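Local coordinates for protein transcriptional regulator, ROK family (PDB 1Z05) that probably binds DNA as a zinc-containing transcriptional regulator of the ROK family, a homologue of Mlc from Escherichia coli, at residues 289-294 / 343-348. Numbering follows the deposited sequence. Where two conformers were deposited one is given.
Sequences TVASSQ and RYLGAA. With SO4 (sulfate ion), chain H.
Val290 sets one of its methyls on the phenol ring of Tyr344, a CH-pi contact: CG2 lies 3.7 Å from the centroid of the Tyr344 ring and only 19° off its normal. The displacement runs toward the inner rim, where Val290 CG2 is 3.5 Å from Tyr344 CD2. Val290 CG1 reaches the far part of the same ring, 4.0 Å from Tyr344 CE2, so both branches bear on one face, the two side chains crossing at about a right angle. With CG anti to its carbonyl carbon (chi1 -76°), Tyr344 projects from helix 332-356 toward the short helix 288-291. That short helix begins just past Cys286, which binds a zinc ion with His269, Cys279 and Cys281; the contact thus packs the turn after the ROK zinc site onto a long helix, the zinc about 11 Å from the Val290 side chain. A sulfate, probably from the crystallisation liquor, puts its O1 over the rim of the opposite face, 3.6 Å from Tyr344 CE1. Arg343 holds this anion through NE, 2.8 Å from sulfate O2 with an N-H...O angle of 143°, the guanidinium meeting it edge-on. Ala291 CB approaches Leu345 CD2 loosely at 4.4 Å, and Leu246 touches both residues.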
ATOM      1  N   THR A 289     -22.341 -11.843  -4.928  1.00 40.93           N
ATOM      2  CA  THR A 289     -23.712 -12.336  -5.114  1.00 40.88           C
ATOM      3  C   THR A 289     -24.278 -11.952  -6.486  1.00 41.43           C
ATOM      4  O   THR A 289     -25.304 -12.494  -6.910  1.00 42.10           O
ATOM      5  CB  THR A 289     -24.695 -11.835  -4.021  1.00 40.34           C
ATOM      6  OG1 THR A 289     -24.876 -10.414  -4.133  1.00 38.68           O
ATOM      7  CG2 THR A 289     -24.192 -12.188  -2.629  1.00 40.28           C
ATOM      8  N   VAL A 290     -23.622 -11.011  -7.168  1.00 40.20           N
ATOM      9  CA  VAL A 290     -24.101 -10.529  -8.454  1.00 40.63           C
ATOM     10  C   VAL A 290     -23.029 -10.589  -9.554  1.00 42.09           C
ATOM     11  O   VAL A 290     -23.336 -10.384 -10.732  1.00 42.51           O
ATOM     12  CB  VAL A 290     -24.660  -9.062  -8.366  1.00 40.27           C
ATOM     13  CG1 VAL A 290     -25.840  -8.963  -7.418  1.00 40.48           C
ATOM     14  CG2 VAL A 290     -23.563  -8.067  -7.956  1.00 40.53           C
ATOM     15  N   ALA A 291     -21.779 -10.851  -9.180  1.00 40.96           N
ATOM     16  CA  ALA A 291     -20.677 -10.679 -10.128  1.00 41.03           C
ATOM     17  C   ALA A 291     -19.730 -11.870 -10.262  1.00 40.98           C
ATOM     18  O   ALA A 291     -18.834 -11.865 -11.108  1.00 42.63           O
ATOM     19  CB  ALA A 291     -19.908  -9.399  -9.820  1.00 40.14           C
ATOM     20  N   SER A 292     -19.933 -12.892  -9.445  1.00 42.04           N
ATOM     21  CA  SER A 292     -19.178 -14.134  -9.570  1.00 42.25           C
ATOM     22  C   SER A 292     -19.653 -14.842 -10.838  1.00 42.91           C
ATOM     23  O   SER A 292     -20.750 -14.544 -11.336  1.00 41.21           O
ATOM     24  CB  SER A 292     -19.428 -15.023  -8.356  1.00 42.70           C
ATOM     25  OG  SER A 292     -20.752 -15.534  -8.354  1.00 43.52           O
ATOM     26  N   SER A 293     -18.833 -15.761 -11.351  0.50 42.50           N
ATOM     27  CA  SER A 293     -19.184 -16.549 -12.538  0.50 42.68           C
ATOM     28  C   SER A 293     -20.506 -17.287 -12.345  0.50 42.45           C
ATOM     29  O   SER A 293     -21.341 -17.322 -13.249  0.50 42.57           O
ATOM     30  CB  SER A 293     -18.067 -17.541 -12.889  0.50 42.55           C
ATOM     31  OG  SER A 293     -17.690 -18.313 -11.762  0.50 43.10           O
ATOM     32  N   GLN A 294     -20.684 -17.861 -11.158  1.00 42.34           N
ATOM     33  CA  GLN A 294     -21.914 -18.572 -10.795  1.00 42.57           C
ATOM     34  C   GLN A 294     -23.141 -17.653 -10.762  1.00 42.00           C
ATOM     35  O   GLN A 294     -24.211 -18.029 -11.244  1.00 41.79           O
ATOM     36  CB  GLN A 294     -21.738 -19.291  -9.450  1.00 43.41           C
ATOM     37  CG  GLN A 294     -22.933 -20.133  -8.982  1.00 45.82           C
ATOM     38  CD  GLN A 294     -23.097 -21.429  -9.763  1.00 51.02           C
ATOM     39  OE1 GLN A 294     -23.591 -21.437 -10.894  1.00 53.60           O
ATOM     40  NE2 GLN A 294     -22.701 -22.538  -9.150  1.00 55.31           N
ATOM     41  N   ARG A 343     -22.148  -2.557 -14.576  1.00 36.37           N
ATOM     42  CA  ARG A 343     -22.571  -1.551 -13.608  1.00 36.56           C
ATOM     43  C   ARG A 343     -22.068  -1.854 -12.198  1.00 37.83           C
ATOM     44  O   ARG A 343     -21.550  -0.968 -11.512  1.00 37.09           O
ATOM     45  CB  ARG A 343     -24.097  -1.343 -13.648  1.00 36.35           C
ATOM     46  CG  ARG A 343     -24.544  -0.645 -14.951  1.00 35.41           C
ATOM     47  CD  ARG A 343     -25.967  -0.094 -14.891  1.00 36.02           C
ATOM     48  NE  ARG A 343     -26.956  -1.157 -14.693  1.00 36.16           N
ATOM     49  CZ  ARG A 343     -27.493  -1.879 -15.675  1.00 36.90           C
ATOM     50  NH1 ARG A 343     -27.149  -1.659 -16.940  1.00 36.31           N
ATOM     51  NH2 ARG A 343     -28.386  -2.812 -15.393  1.00 34.07           N
ATOM     52  N   TYR A 344     -22.190  -3.114 -11.790  1.00 38.55           N
ATOM     53  CA  TYR A 344     -21.719  -3.547 -10.481  1.00 39.56           C
ATOM     54  C   TYR A 344     -20.192  -3.509 -10.362  1.00 39.27           C
ATOM     55  O   TYR A 344     -19.663  -3.076  -9.340  1.00 38.30           O
ATOM     56  CB  TYR A 344     -22.248  -4.942 -10.162  1.00 39.78           C
ATOM     57  CG  TYR A 344     -23.709  -4.978  -9.758  1.00 41.39           C
ATOM     58  CD1 TYR A 344     -24.177  -4.204  -8.695  1.00 39.93           C
ATOM     59  CD2 TYR A 344     -24.610  -5.822 -10.408  1.00 41.88           C
ATOM     60  CE1 TYR A 344     -25.517  -4.247  -8.305  1.00 45.11           C
ATOM     61  CE2 TYR A 344     -25.951  -5.882 -10.019  1.00 45.36           C
ATOM     62  CZ  TYR A 344     -26.392  -5.091  -8.971  1.00 45.38           C
ATOM     63  OH  TYR A 344     -27.710  -5.139  -8.580  1.00 49.67           O
ATOM     64  N   LEU A 345     -19.502  -3.969 -11.401  1.00 38.17           N
ATOM     65  CA  LEU A 345     -18.038  -3.876 -11.459  1.00 38.66           C
ATOM     66  C   LEU A 345     -17.573  -2.421 -11.450  1.00 38.07           C
ATOM     67  O   LEU A 345     -16.620  -2.082 -10.758  1.00 38.18           O
ATOM     68  CB  LEU A 345     -17.481  -4.591 -12.693  1.00 38.20           C
ATOM     69  CG  LEU A 345     -17.645  -6.107 -12.711  1.00 39.11           C
ATOM     70  CD1 LEU A 345     -17.183  -6.652 -14.058  1.00 41.23           C
ATOM     71  CD2 LEU A 345     -16.896  -6.764 -11.550  1.00 43.79           C
ATOM     72  N   GLY A 346     -18.264  -1.575 -12.214  1.00 36.77           N
ATOM     73  CA  GLY A 346     -18.002  -0.149 -12.246  1.00 36.58           C
ATOM     74  C   GLY A 346     -18.107   0.510 -10.879  1.00 36.66           C
ATOM     75  O   GLY A 346     -17.301   1.376 -10.548  1.00 36.69           O
ATOM     76  N   ALA A 347     -19.109   0.113 -10.092  1.00 36.36           N
ATOM     77  CA  ALA A 347     -19.262   0.591  -8.718  1.00 36.11           C
ATOM     78  C   ALA A 347     -18.068   0.197  -7.833  1.00 35.30           C
ATOM     79  O   ALA A 347     -17.546   1.013  -7.074  1.00 34.60           O
ATOM     80  CB  ALA A 347     -20.587   0.076  -8.108  1.00 36.63           C
ATOM     81  N   ALA A 348     -17.636  -1.048  -7.939  1.00 34.54           N
ATOM     82  CA  ALA A 348     -16.501  -1.526  -7.144  1.00 35.74           C
ATOM     83  C   ALA A 348     -15.188  -0.871  -7.596  1.00 35.37           C
ATOM     84  O   ALA A 348     -14.346  -0.481  -6.766  1.00 34.80           O
ATOM     85  CB  ALA A 348     -16.419  -3.048  -7.205  1.00 36.53           C
TER
HETATM   86  S   SO4 H 412     -27.620  -1.673 -11.230  0.50 65.06           S
HETATM   87  O1  SO4 H 412     -26.308  -1.554 -10.596  0.50 63.22           O
HETATM   88  O2  SO4 H 412     -27.824  -0.552 -12.141  0.50 64.55           O
HETATM   89  O3  SO4 H 412     -27.702  -2.925 -11.978  0.50 63.37           O
HETATM   90  O4  SO4 H 412     -28.657  -1.651 -10.202  0.50 64.72           O